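Local coordinates for alpha-fucosidase (Bifidobacterium bifidum, PDB 2EAB), which is the catalytic part of a longer glycoside hydrolase, a 1,2-alpha-L-fucosidase that probably cleaves alpha-1,2-linked L-fucose from glycans, at residues M680-G685 and R708-K713; W732-D737 and V776-L781; T740-V745 and D807-G812; E746-N751 and F770-G775. All coordinates share one frame; numbering follows the deposited sequence.

Contact 1 (M680-G685 and R708-K713). With EDO (1,2-ethanediol), chain D.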
loop_
_atom_site.group_PDB
_atom_site.type_symbol
_atom_site.label_atom_id
_atom_site.label_comp_id
_atom_site.label_asym_id
_atom_site.label_seq_id
_atom_site.Cartn_x
_atom_site.Cartn_y
_atom_site.Cartn_z
ATOM N N MET A 680 -15.933 4.180 -6.623
ATOM C CA MET A 680 -16.209 3.627 -7.948
ATOM C C MET A 680 -15.982 2.122 -7.849
ATOM O O MET A 680 -15.108 1.556 -8.519
ATOM C CB MET A 680 -15.294 4.247 -9.011
ATOM C CG MET A 680 -15.205 5.767 -8.954
ATOM S SD MET A 680 -14.311 6.504 -10.332
ATOM C CE MET A 680 -12.722 5.677 -10.192
ATOM N N SER A 681 -16.766 1.479 -6.995
ATOM C CA SER A 681 -16.521 0.083 -6.638
ATOM C C SER A 681 -16.717 -0.882 -7.798
ATOM O O SER A 681 -16.158 -1.972 -7.805
ATOM C CB SER A 681 -17.399 -0.323 -5.455
ATOM O OG SER A 681 -17.101 0.462 -4.315
ATOM N N HIS A 682 -17.504 -0.463 -8.779
ATOM C CA HIS A 682 -17.783 -1.287 -9.948
ATOM C C HIS A 682 -16.731 -1.183 -11.057
ATOM O O HIS A 682 -16.873 -1.822 -12.107
ATOM C CB HIS A 682 -19.163 -0.937 -10.503
ATOM C CG HIS A 682 -19.288 0.480 -10.968
ATOM N ND1 HIS A 682 -18.872 1.554 -10.210
ATOM C CD2 HIS A 682 -19.808 0.997 -12.105
ATOM C CE1 HIS A 682 -19.118 2.671 -10.872
ATOM N NE2 HIS A 682 -19.686 2.360 -12.024
ATOM N N LEU A 683 -15.677 -0.403 -10.829
ATOM C CA LEU A 683 -14.639 -0.234 -11.843
ATOM C C LEU A 683 -13.321 -0.933 -11.513
ATOM O O LEU A 683 -12.315 -0.701 -12.176
ATOM C CB LEU A 683 -14.416 1.249 -12.157
ATOM C CG LEU A 683 -15.626 1.992 -12.738
ATOM C CD1 LEU A 683 -15.257 3.428 -13.031
ATOM C CD2 LEU A 683 -16.185 1.311 -13.991
ATOM N N LEU A 684 -13.329 -1.824 -10.524
ATOM C CA LEU A 684 -12.116 -2.554 -10.162
ATOM C C LEU A 684 -11.618 -3.480 -11.269
ATOM O O LEU A 684 -10.443 -3.855 -11.280
ATOM C CB LEU A 684 -12.311 -3.315 -8.849
ATOM C CG LEU A 684 -12.706 -2.448 -7.651
ATOM C CD1 LEU A 684 -12.758 -3.301 -6.391
ATOM C CD2 LEU A 684 -11.768 -1.251 -7.462
ATOM N N GLY A 685 -12.505 -3.835 -12.195
ATOM C CA GLY A 685 -12.122 -4.610 -13.374
ATOM C C GLY A 685 -11.291 -3.831 -14.383
ATOM O O GLY A 685 -10.578 -4.427 -15.200
ATOM N N ARG A 708 -16.324 9.429 -16.457
ATOM C CA ARG A 708 -16.685 10.821 -16.722
ATOM C C ARG A 708 -17.803 11.291 -15.795
ATOM O O ARG A 708 -17.708 12.373 -15.213
ATOM C CB ARG A 708 -17.057 11.048 -18.190
ATOM C CG ARG A 708 -15.864 11.032 -19.144
ATOM C CD ARG A 708 -16.210 11.608 -20.516
ATOM N NE ARG A 708 -17.399 10.993 -21.104
ATOM C CZ ARG A 708 -17.401 9.887 -21.845
ATOM N NH1 ARG A 708 -16.268 9.247 -22.108
ATOM N NH2 ARG A 708 -18.547 9.421 -22.328
ATOM N N TYR A 709 -18.847 10.479 -15.649
ATOM C CA TYR A 709 -19.928 10.824 -14.732
ATOM C C TYR A 709 -19.435 10.964 -13.293
ATOM O O TYR A 709 -19.849 11.875 -12.577
ATOM C CB TYR A 709 -21.056 9.799 -14.793
ATOM C CG TYR A 709 -22.006 9.962 -15.957
ATOM C CD1 TYR A 709 -22.881 11.049 -16.028
ATOM C CD2 TYR A 709 -22.057 9.009 -16.971
ATOM C CE1 TYR A 709 -23.770 11.193 -17.095
ATOM C CE2 TYR A 709 -22.942 9.140 -18.039
ATOM C CZ TYR A 709 -23.795 10.233 -18.097
ATOM O OH TYR A 709 -24.672 10.369 -19.150
ATOM N N ARG A 710 -18.547 10.068 -12.868
ATOM C CA ARG A 710 -18.055 10.109 -11.491
ATOM C C ARG A 710 -17.084 11.256 -11.206
ATOM O O ARG A 710 -17.058 11.776 -10.091
ATOM C CB ARG A 710 -17.400 8.785 -11.106
ATOM C CG ARG A 710 -17.706 8.344 -9.679
ATOM C CD ARG A 710 -19.138 7.834 -9.543
ATOM N NE ARG A 710 -19.203 6.611 -8.741
ATOM C CZ ARG A 710 -20.047 5.608 -8.959
ATOM N NH1 ARG A 710 -20.929 5.663 -9.954
ATOM N NH2 ARG A 710 -19.999 4.534 -8.176
ATOM N N CYS A 711 -16.306 11.657 -12.212
ATOM C CA CYS A 711 -15.132 12.511 -11.993
ATOM C C CYS A 711 -15.298 13.971 -12.403
ATOM O O CYS A 711 -14.446 14.802 -12.082
ATOM C CB CYS A 711 -13.913 11.918 -12.705
ATOM S SG CYS A 711 -13.366 10.346 -12.024
ATOM N N PHE A 712 -16.383 14.270 -13.112
ATOM C CA PHE A 712 -16.645 15.610 -13.632
ATOM C C PHE A 712 -17.919 16.212 -13.047
ATOM O O PHE A 712 -18.897 15.504 -12.787
ATOM C CB PHE A 712 -16.766 15.573 -15.162
ATOM C CG PHE A 712 -15.455 15.402 -15.881
ATOM C CD1 PHE A 712 -14.814 16.499 -16.447
ATOM C CD2 PHE A 712 -14.863 14.147 -16.008
ATOM C CE1 PHE A 712 -13.601 16.352 -17.119
ATOM C CE2 PHE A 712 -13.652 13.989 -16.681
ATOM C CZ PHE A 712 -13.017 15.097 -17.236
ATOM N N LYS A 713 -17.892 17.523 -12.831
ATOM C CA LYS A 713 -19.100 18.295 -12.570
ATOM C C LYS A 713 -19.240 19.194 -13.786
ATOM O O LYS A 713 -18.447 20.118 -13.975
ATOM C CB LYS A 713 -18.966 19.114 -11.284
ATOM C CG LYS A 713 -20.229 19.885 -10.894
ATOM C CD LYS A 713 -20.024 20.735 -9.647
ATOM C CE LYS A 713 -20.227 19.937 -8.366
ATOM N NZ LYS A 713 -20.139 20.804 -7.157
HETATM C C1 EDO D . -13.823 -0.305 -3.276
HETATM O O1 EDO D . -14.509 1.024 -3.507
HETATM C C2 EDO D . -14.456 -0.873 -1.944
HETATM O O2 EDO D . -13.994 -0.022 -0.798
HETATM O O HOH W 1 -19.182 2.722 -5.841
#
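A bend at chi2 (74°) folds the Arg710 chain so that its guanidinium travels past Met680 to His682, while Met680 keeps CG anti to its own carbonyl carbon (chi1 -48°) and lies alongside the arginine's aliphatic part. The two chains run antiparallel to one another, Met680 CG 3.7 Å from Arg710 CG. Beyond it Met680 SD comes within 3.9 Å of Arg710 CB and packs near the thiol of Cys711. At the far end His682 CE1 lies over one face of the guanidinium, 3.4 Å from Arg710 NH2, with the two flat groups 28° apart. The segments share no direct hydrogen bond; a water in the guanidinium plane joins them, accepting from Ser681 N at 3.0 Å and weakly from Arg710 NH2. Two further partners fix the turn of the guanidinium: NE donates to His679 O, and NH2 forms a salt bridge with Glu652. A 1,2-ethanediol gives its O1 proton to Ser681 OG. The arginine stands on the last turn of helix 697-711, just ahead of strand 712-713. Helix 722-734 packs on Met680 and Cys711 through Arg728, and helix 577-596 touches Ser681 and His682, within the helical barrel of the family 95 catalytic domain.

Contact 2 (W732-D737 and V776-L781). With EDO (1,2-ethanediol), chain G.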
loop_
_atom_site.group_PDB
_atom_site.type_symbol
_atom_site.label_atom_id
_atom_site.label_comp_id
_atom_site.label_asym_id
_atom_site.label_seq_id
_atom_site.Cartn_x
_atom_site.Cartn_y
_atom_site.Cartn_z
ATOM N N TRP A 732 -7.882 6.080 -14.634
ATOM C CA TRP A 732 -7.754 6.851 -15.859
ATOM C C TRP A 732 -6.519 6.454 -16.673
ATOM O O TRP A 732 -6.579 6.437 -17.898
ATOM C CB TRP A 732 -7.789 8.346 -15.569
ATOM C CG TRP A 732 -9.190 8.888 -15.463
ATOM C CD1 TRP A 732 -9.895 9.134 -14.320
ATOM C CD2 TRP A 732 -10.053 9.244 -16.553
ATOM N NE1 TRP A 732 -11.142 9.629 -14.630
ATOM C CE2 TRP A 732 -11.265 9.711 -15.992
ATOM C CE3 TRP A 732 -9.918 9.217 -17.947
ATOM C CZ2 TRP A 732 -12.338 10.150 -16.780
ATOM C CZ3 TRP A 732 -10.986 9.652 -18.732
ATOM C CH2 TRP A 732 -12.178 10.115 -18.142
ATOM N N ALA A 733 -5.417 6.098 -16.017
ATOM C CA ALA A 733 -4.226 5.662 -16.756
ATOM C C ALA A 733 -4.543 4.454 -17.642
ATOM O O ALA A 733 -4.097 4.379 -18.790
ATOM C CB ALA A 733 -3.080 5.343 -15.816
ATOM N N ARG A 734 -5.328 3.517 -17.115
ATOM C CA ARG A 734 -5.687 2.305 -17.844
ATOM C C ARG A 734 -6.533 2.581 -19.090
ATOM O O ARG A 734 -6.589 1.744 -19.990
ATOM C CB ARG A 734 -6.423 1.333 -16.915
ATOM C CG ARG A 734 -5.545 0.724 -15.810
ATOM C CD ARG A 734 -4.528 -0.273 -16.375
ATOM N NE ARG A 734 -3.793 -1.053 -15.373
ATOM C CZ ARG A 734 -4.289 -2.105 -14.724
ATOM N NH1 ARG A 734 -5.549 -2.479 -14.916
ATOM N NH2 ARG A 734 -3.528 -2.776 -13.868
ATOM N N THR A 735 -7.192 3.740 -19.140
ATOM C CA THR A 735 -7.994 4.127 -20.305
ATOM C C THR A 735 -7.147 4.605 -21.484
ATOM O O THR A 735 -7.658 4.721 -22.601
ATOM C CB THR A 735 -8.997 5.274 -19.999
ATOM O OG1 THR A 735 -8.285 6.508 -19.845
ATOM C CG2 THR A 735 -9.830 4.992 -18.763
ATOM N N GLY A 736 -5.884 4.933 -21.227
ATOM C CA GLY A 736 -5.023 5.528 -22.246
ATOM C C GLY A 736 -5.094 7.046 -22.331
ATOM O O GLY A 736 -4.334 7.657 -23.086
ATOM N N ASP A 737 -5.995 7.660 -21.563
ATOM C CA ASP A 737 -6.132 9.118 -21.567
ATOM C C ASP A 737 -5.114 9.724 -20.600
ATOM O O ASP A 737 -5.422 9.994 -19.433
ATOM C CB ASP A 737 -7.568 9.525 -21.206
ATOM C CG ASP A 737 -7.815 11.028 -21.313
ATOM O OD1 ASP A 737 -6.853 11.809 -21.460
ATOM O OD2 ASP A 737 -8.998 11.426 -21.221
ATOM N N VAL A 776 1.674 7.008 -11.936
ATOM C CA VAL A 776 2.729 7.432 -12.852
ATOM C C VAL A 776 3.302 6.222 -13.600
ATOM O O VAL A 776 3.478 6.270 -14.822
ATOM C CB VAL A 776 3.832 8.225 -12.126
ATOM C CG1 VAL A 776 4.991 8.527 -13.065
ATOM C CG2 VAL A 776 3.263 9.523 -11.560
ATOM N N ASP A 777 3.571 5.135 -12.881
ATOM C CA ASP A 777 4.027 3.910 -13.535
ATOM C C ASP A 777 3.067 3.489 -14.641
ATOM O O ASP A 777 3.506 3.190 -15.747
ATOM C CB ASP A 777 4.191 2.760 -12.538
ATOM C CG ASP A 777 5.459 2.868 -11.708
ATOM O OD1 ASP A 777 6.219 3.838 -11.886
ATOM O OD2 ASP A 777 5.700 1.969 -10.865
ATOM N N GLU A 778 1.763 3.497 -14.347
ATOM C CA GLU A 778 0.762 3.049 -15.313
ATOM C C GLU A 778 0.651 3.978 -16.520
ATOM O O GLU A 778 0.268 3.534 -17.597
ATOM C CB GLU A 778 -0.609 2.847 -14.654
ATOM C CG GLU A 778 -0.645 1.784 -13.549
ATOM C CD GLU A 778 -0.431 0.354 -14.035
ATOM O OE1 GLU A 778 -1.122 -0.091 -14.979
ATOM O OE2 GLU A 778 0.419 -0.344 -13.437
ATOM N N MET A 779 0.996 5.253 -16.360
ATOM C CA MET A 779 1.049 6.154 -17.514
ATOM C C MET A 779 2.170 5.784 -18.476
ATOM O O MET A 779 2.017 5.897 -19.696
ATOM C CB MET A 779 1.200 7.607 -17.073
ATOM C CG MET A 779 -0.099 8.223 -16.587
ATOM S SD MET A 779 -0.029 10.011 -16.468
ATOM C CE MET A 779 0.672 10.064 -14.838
ATOM N N LEU A 780 3.289 5.337 -17.916
ATOM C CA LEU A 780 4.495 5.085 -18.699
ATOM C C LEU A 780 4.639 3.639 -19.151
ATOM O O LEU A 780 5.338 3.364 -20.134
ATOM C CB LEU A 780 5.736 5.522 -17.921
ATOM C CG LEU A 780 5.718 6.967 -17.413
ATOM C CD1 LEU A 780 6.981 7.246 -16.622
ATOM C CD2 LEU A 780 5.562 7.971 -18.554
ATOM N N LEU A 781 3.971 2.725 -18.448
ATOM C CA LEU A 781 4.098 1.296 -18.701
ATOM C C LEU A 781 2.871 0.566 -18.189
ATOM O O LEU A 781 2.498 0.723 -17.024
ATOM C CB LEU A 781 5.346 0.742 -18.001
ATOM C CG LEU A 781 5.511 -0.781 -18.014
ATOM C CD1 LEU A 781 5.754 -1.303 -19.427
ATOM C CD2 LEU A 781 6.631 -1.210 -17.093
HETATM C C1 EDO G . -1.801 -2.406 -11.450
HETATM O O1 EDO G . -1.262 -2.491 -12.861
HETATM C C2 EDO G . -0.538 -2.397 -10.502
HETATM O O2 EDO G . 0.207 -3.612 -10.770
#
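Ala733 sets the spacing: its CB lies 3.7 Å from Glu778 CB, and its CA comes within 5.4 Å of Met779 CA, so a small side chain lets the two helices approach closely. Next along, Arg734 bends at chi2 (-70°) and brings its NE to Glu778 OE1, 2.9 Å away, in a salt bridge with a nearly straight N-H (172°). The oxygen lies in the guanidinium plane, yet the donor meets it 41° above the carboxylate plane. A 1,2-ethanediol donates a hydrogen bond from O1 to Glu778 OE2 at 2.8 Å and lies beside Arg734 NH2, while NH1 and NH2 also reach the backbone oxygens of Gly689 and Pro688. A leucine in place of Arg734 would probably leave the buried Glu778 carboxylate without its charged mate and those two carbonyls without these donors. Thr735 OG1 then gives a bond to Trp732 O and also accepts from Asp737 N (3.1 Å); the second bond makes an ST turn. Gly736 follows with positive phi, and Asp737 is the N-cap of helix 738-751. The Arg734 side chain lies about 6 Å from that of Asp690, a residue seen to bind calcium in this protein, though no such ion is bound to this chain here, and about 4 Å from a bound Tris molecule, probably from the crystallisation liquor, consistent with a polar pocket in the family 95 (alpha/alpha)6 barrel.

Contact 3 (T740-V745 and D807-G812)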
loop_
_atom_site.group_PDB
_atom_site.type_symbol
_atom_site.label_atom_id
_atom_site.label_comp_id
_atom_site.label_asym_id
_atom_site.label_seq_id
_atom_site.Cartn_x
_atom_site.Cartn_y
_atom_site.Cartn_z
ATOM N N THR A 740 -6.088 13.427 -19.068
ATOM C CA THR A 740 -6.967 13.413 -17.903
ATOM C C THR A 740 -6.234 12.841 -16.689
ATOM O O THR A 740 -6.365 13.362 -15.578
ATOM C CB THR A 740 -8.275 12.652 -18.180
ATOM O OG1 THR A 740 -8.939 13.274 -19.285
ATOM C CG2 THR A 740 -9.197 12.698 -16.972
ATOM N N THR A 741 -5.449 11.784 -16.902
ATOM C CA THR A 741 -4.675 11.170 -15.824
ATOM C C THR A 741 -3.727 12.188 -15.204
ATOM O O THR A 741 -3.668 12.329 -13.975
ATOM C CB THR A 741 -3.877 9.945 -16.310
ATOM O OG1 THR A 741 -4.762 9.015 -16.935
ATOM C CG2 THR A 741 -3.205 9.251 -15.138
ATOM N N TYR A 742 -2.991 12.900 -16.055
ATOM C CA TYR A 742 -2.080 13.931 -15.584
ATOM C C TYR A 742 -2.806 15.040 -14.819
ATOM O O TYR A 742 -2.320 15.522 -13.797
ATOM C CB TYR A 742 -1.263 14.533 -16.735
ATOM C CG TYR A 742 -0.465 15.714 -16.269
ATOM C CD1 TYR A 742 0.653 15.539 -15.460
ATOM C CD2 TYR A 742 -0.866 17.011 -16.575
ATOM C CE1 TYR A 742 1.374 16.624 -14.988
ATOM C CE2 TYR A 742 -0.151 18.106 -16.113
ATOM C CZ TYR A 742 0.964 17.905 -15.315
ATOM O OH TYR A 742 1.670 18.982 -14.843
ATOM N N GLN A 743 -3.966 15.443 -15.325
ATOM C CA GLN A 743 -4.758 16.470 -14.653
ATOM C C GLN A 743 -5.148 16.037 -13.236
ATOM O O GLN A 743 -5.221 16.867 -12.326
ATOM C CB GLN A 743 -5.995 16.817 -15.468
ATOM C CG GLN A 743 -5.745 17.708 -16.664
ATOM C CD GLN A 743 -7.041 18.057 -17.359
ATOM O OE1 GLN A 743 -7.499 19.197 -17.312
ATOM N NE2 GLN A 743 -7.659 17.066 -17.979
ATOM N N LEU A 744 -5.382 14.737 -13.050
ATOM C CA LEU A 744 -5.672 14.199 -11.723
ATOM C C LEU A 744 -4.438 14.195 -10.822
ATOM O O LEU A 744 -4.551 14.459 -9.626
ATOM C CB LEU A 744 -6.314 12.810 -11.812
ATOM C CG LEU A 744 -7.741 12.815 -12.372
ATOM C CD1 LEU A 744 -8.112 11.424 -12.830
ATOM C CD2 LEU A 744 -8.769 13.348 -11.368
ATOM N N VAL A 745 -3.265 13.910 -11.389
ATOM C CA VAL A 745 -2.010 14.047 -10.648
ATOM C C VAL A 745 -1.836 15.495 -10.174
ATOM O O VAL A 745 -1.514 15.740 -9.012
ATOM C CB VAL A 745 -0.787 13.594 -11.483
ATOM C CG1 VAL A 745 0.517 13.941 -10.772
ATOM C CG2 VAL A 745 -0.847 12.095 -11.760
ATOM N N ASP A 807 0.367 14.855 -22.694
ATOM C CA ASP A 807 0.936 15.858 -23.595
ATOM C C ASP A 807 1.841 16.835 -22.836
ATOM O O ASP A 807 2.758 17.417 -23.421
ATOM C CB ASP A 807 -0.167 16.621 -24.339
ATOM C CG ASP A 807 -0.965 15.740 -25.292
ATOM O OD1 ASP A 807 -0.515 14.624 -25.630
ATOM O OD2 ASP A 807 -2.060 16.172 -25.711
ATOM N N ALA A 808 1.591 16.993 -21.535
ATOM C CA ALA A 808 2.404 17.847 -20.665
ATOM C C ALA A 808 3.859 17.376 -20.558
ATOM O O ALA A 808 4.752 18.171 -20.251
ATOM C CB ALA A 808 1.776 17.940 -19.278
ATOM N N TRP A 809 4.090 16.086 -20.798
ATOM C CA TRP A 809 5.433 15.519 -20.757
ATOM C C TRP A 809 5.871 15.158 -22.177
ATOM O O TRP A 809 5.886 13.987 -22.558
ATOM C CB TRP A 809 5.487 14.284 -19.846
ATOM C CG TRP A 809 5.026 14.494 -18.420
ATOM C CD1 TRP A 809 4.879 15.683 -17.753
ATOM C CD2 TRP A 809 4.706 13.467 -17.480
ATOM N NE1 TRP A 809 4.461 15.454 -16.459
ATOM C CE2 TRP A 809 4.348 14.101 -16.267
ATOM C CE3 TRP A 809 4.685 12.068 -17.544
ATOM C CZ2 TRP A 809 3.968 13.381 -15.129
ATOM C CZ3 TRP A 809 4.304 11.354 -16.416
ATOM C CH2 TRP A 809 3.953 12.013 -15.223
ATOM N N ALA A 810 6.226 16.179 -22.957
ATOM C CA ALA A 810 6.545 16.006 -24.378
ATOM C C ALA A 810 7.781 15.140 -24.607
ATOM O O ALA A 810 7.857 14.385 -25.578
ATOM C CB ALA A 810 6.717 17.364 -25.051
ATOM N N GLY A 811 8.744 15.259 -23.703
ATOM C CA GLY A 811 9.977 14.491 -23.772
ATOM C C GLY A 811 10.404 14.044 -22.392
ATOM O O GLY A 811 10.055 14.662 -21.387
ATOM N N GLY A 812 11.163 12.960 -22.341
ATOM C CA GLY A 812 11.639 12.452 -21.071
ATOM C C GLY A 812 12.216 11.066 -21.193
ATOM O O GLY A 812 12.329 10.513 -22.293
#
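Tyr742 meets Ala808 and Trp809 where helix 738-751 of the (alpha/alpha)6 catalytic barrel faces the loop that leads into strand 812-819 of the C-terminal beta domain. From CB, the chain places CG opposite the backbone nitrogen (chi1 172°), which carries the ring out from the helix to meet the two loop side chains, both approaching from one side of its plane. CD1 and CE1 meet the indole obliquely: CD1 is 4.0 Å from Trp809 CZ2, and CE1 is 3.6 Å from Trp809 NE1. The methyl of Ala808 sits over one face, displaced toward CD2 and CE2, with CE2 3.7 Å from Ala808 CB. That methyl makes a CH-pi contact, 4.0 Å from the ring centroid and 21° off the normal. The Tyr742 ring and the five-membered ring of Trp809 have centroids 5.2 Å apart and planes at 72°. At the tip, OH is bonded to Glu372 OE2 and also to Lys368 NZ, so the hydroxyl is satisfied within a buried setting, and helix 365-386 joins the junction. Pro806, just before the loop segment, also touches the tyrosine. The same Glu372 holds the indole too: its OE1 accepts from Trp809 NE1, while OE2 faces Tyr742 OH.

Contact 4 (E746-N751 and F770-G775)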
loop_
_atom_site.group_PDB
_atom_site.type_symbol
_atom_site.label_atom_id
_atom_site.label_comp_id
_atom_site.label_asym_id
_atom_site.label_seq_id
_atom_site.Cartn_x
_atom_site.Cartn_y
_atom_site.Cartn_z
ATOM N N GLU A 746 -2.083 16.448 -11.072
ATOM C CA GLU A 746 -2.016 17.872 -10.735
ATOM C C GLU A 746 -2.934 18.195 -9.567
ATOM O O GLU A 746 -2.544 18.904 -8.638
ATOM C CB GLU A 746 -2.457 18.723 -11.917
ATOM C CG GLU A 746 -1.447 18.941 -13.003
ATOM C CD GLU A 746 -1.966 19.927 -14.035
ATOM O OE1 GLU A 746 -3.097 19.734 -14.531
ATOM O OE2 GLU A 746 -1.248 20.903 -14.343
ATOM N N LEU A 747 -4.156 17.677 -9.630
ATOM C CA LEU A 747 -5.136 17.933 -8.583
ATOM C C LEU A 747 -4.738 17.307 -7.252
ATOM O O LEU A 747 -4.964 17.911 -6.202
ATOM C CB LEU A 747 -6.534 17.493 -9.015
ATOM C CG LEU A 747 -7.196 18.377 -10.082
ATOM C CD1 LEU A 747 -8.410 17.692 -10.694
ATOM C CD2 LEU A 747 -7.567 19.753 -9.527
ATOM N N GLN A 748 -4.143 16.112 -7.285
ATOM C CA GLN A 748 -3.634 15.496 -6.061
ATOM C C GLN A 748 -2.550 16.360 -5.423
ATOM O O GLN A 748 -2.557 16.589 -4.213
ATOM C CB GLN A 748 -3.100 14.083 -6.307
ATOM C CG GLN A 748 -2.612 13.425 -5.013
ATOM C CD GLN A 748 -2.030 12.043 -5.208
ATOM O OE1 GLN A 748 -1.471 11.730 -6.257
ATOM N NE2 GLN A 748 -2.142 11.207 -4.181
ATOM N N LEU A 749 -1.623 16.848 -6.241
ATOM C CA LEU A 749 -0.536 17.671 -5.734
ATOM C C LEU A 749 -1.052 18.989 -5.161
ATOM O O LEU A 749 -0.547 19.462 -4.151
ATOM C CB LEU A 749 0.531 17.898 -6.814
ATOM C CG LEU A 749 1.667 16.862 -6.839
ATOM C CD1 LEU A 749 1.157 15.417 -6.882
ATOM C CD2 LEU A 749 2.604 17.111 -8.003
ATOM N N LYS A 750 -2.075 19.559 -5.787
ATOM C CA LYS A 750 -2.630 20.837 -5.330
ATOM C C LYS A 750 -3.532 20.715 -4.100
ATOM O O LYS A 750 -3.593 21.634 -3.278
ATOM C CB LYS A 750 -3.400 21.527 -6.455
ATOM C CG LYS A 750 -2.518 22.059 -7.565
ATOM C CD LYS A 750 -3.348 22.608 -8.710
ATOM C CE LYS A 750 -2.456 23.038 -9.853
ATOM N NZ LYS A 750 -3.242 23.582 -10.989
ATOM N N ASN A 751 -4.216 19.581 -3.972
ATOM C CA ASN A 751 -5.311 19.452 -3.010
ATOM C C ASN A 751 -5.206 18.297 -2.016
ATOM O O ASN A 751 -6.099 18.125 -1.188
ATOM C CB ASN A 751 -6.644 19.345 -3.756
ATOM C CG ASN A 751 -6.933 20.561 -4.608
ATOM O OD1 ASN A 751 -7.115 21.664 -4.095
ATOM N ND2 ASN A 751 -6.977 20.366 -5.920
ATOM N N PHE A 770 1.369 6.051 -2.256
ATOM C CA PHE A 770 1.646 4.852 -3.032
ATOM C C PHE A 770 0.831 4.815 -4.328
ATOM O O PHE A 770 1.325 4.369 -5.370
ATOM C CB PHE A 770 1.397 3.608 -2.178
ATOM C CG PHE A 770 2.272 3.518 -0.950
ATOM C CD1 PHE A 770 3.656 3.626 -1.049
ATOM C CD2 PHE A 770 1.709 3.297 0.304
ATOM C CE1 PHE A 770 4.462 3.521 0.073
ATOM C CE2 PHE A 770 2.511 3.174 1.430
ATOM C CZ PHE A 770 3.889 3.299 1.319
ATOM N N GLY A 771 -0.401 5.311 -4.265
ATOM C CA GLY A 771 -1.264 5.389 -5.442
ATOM C C GLY A 771 -0.707 6.305 -6.514
ATOM O O GLY A 771 -0.824 6.020 -7.706
ATOM N N ASN A 772 -0.088 7.402 -6.092
ATOM C CA ASN A 772 0.554 8.324 -7.025
ATOM C C ASN A 772 1.676 7.629 -7.805
ATOM O O ASN A 772 1.710 7.669 -9.039
ATOM C CB ASN A 772 1.075 9.560 -6.282
ATOM C CG ASN A 772 1.790 10.521 -7.196
ATOM O OD1 ASN A 772 2.930 10.277 -7.588
ATOM N ND2 ASN A 772 1.124 11.615 -7.548
ATOM N N THR A 773 2.579 6.975 -7.083
ATOM C CA THR A 773 3.698 6.263 -7.705
ATOM C C THR A 773 3.177 5.229 -8.695
ATOM O O THR A 773 3.667 5.134 -9.823
ATOM C CB THR A 773 4.578 5.605 -6.632
ATOM O OG1 THR A 773 5.059 6.628 -5.752
ATOM C CG2 THR A 773 5.765 4.872 -7.246
ATOM N N SER A 774 2.159 4.473 -8.291
ATOM C CA SER A 774 1.574 3.478 -9.176
ATOM C C SER A 774 0.977 4.126 -10.417
ATOM O O SER A 774 1.156 3.625 -11.529
ATOM C CB SER A 774 0.501 2.668 -8.455
ATOM O OG SER A 774 -0.097 1.739 -9.338
ATOM N N GLY A 775 0.272 5.239 -10.229
ATOM C CA GLY A 775 -0.399 5.916 -11.337
ATOM C C GLY A 775 0.570 6.424 -12.388
ATOM O O GLY A 775 0.336 6.288 -13.589
#
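Gln748 OE1 accepts from Asn772 ND2 at 2.9 Å, a direct and fairly straight bond (166°) between two helices. The N-H leaves in the plane of the asparagine amide but reaches the glutamine oxygen from 37° above its carbonyl plane, because the two side chains meet at a slant. Asn772 CB presses on the same oxygen, 3.3 Å from Gln748 OE1. Gln748 gets there fully stretched: CG stands opposite the backbone nitrogen (chi1 -178°) and the chain stays extended beyond it, which spans the 8.4 Å between Gln748 CA and Asn772 CA. Its other amide atom is engaged as well, NE2 donating to Gly768 O and to Asp759 OD1, so the amide is held at both ends and its flip is disfavoured. The pair bridges helix 738-751 and helix 767-780, neighbours in the (alpha/alpha)6 barrel of the family 95 catalytic domain, at a buried interface where polar side chains make the link. A leucine in place of Gln748 would probably leave Asn772 ND2 without this acceptor and strip Gly768 O and Asp759 OD1 of a donor. Leu749 completes the contact on the apolar side: its CD1 lies 3.9 Å from Asn772 ND2, the two side chains crossing at about a right angle. Helix 365-386 joins from there, with Leu371 and Glu372 touching Leu749 and Val375 touching Asn772. Ile725 and Ile729 of helix 722-734 lie against Gln748.

Contact 1 closes along the chain before the other three open; contact 4 is nested inside the loops closed by contacts 2 and 3, whose segments alternate. Contacts 2, 3 and 4 lie with centres 10 to 13 Å apart and share consecutive helices: 738-751 serves contacts 3 and 4, and 767-780 serves contacts 2 and 4. Contact 1 stands about 16 Å from contact 2, centre to centre, and meets it where Cys711 SG approaches Trp732 NE1 (3.5 Å). Contacts 1, 2 and 4 fall within the catalytic domain's range, whereas contact 3 reaches the C-terminal beta domain, so among these contacts it is helix 738-751 that joins the barrel to its neighbour.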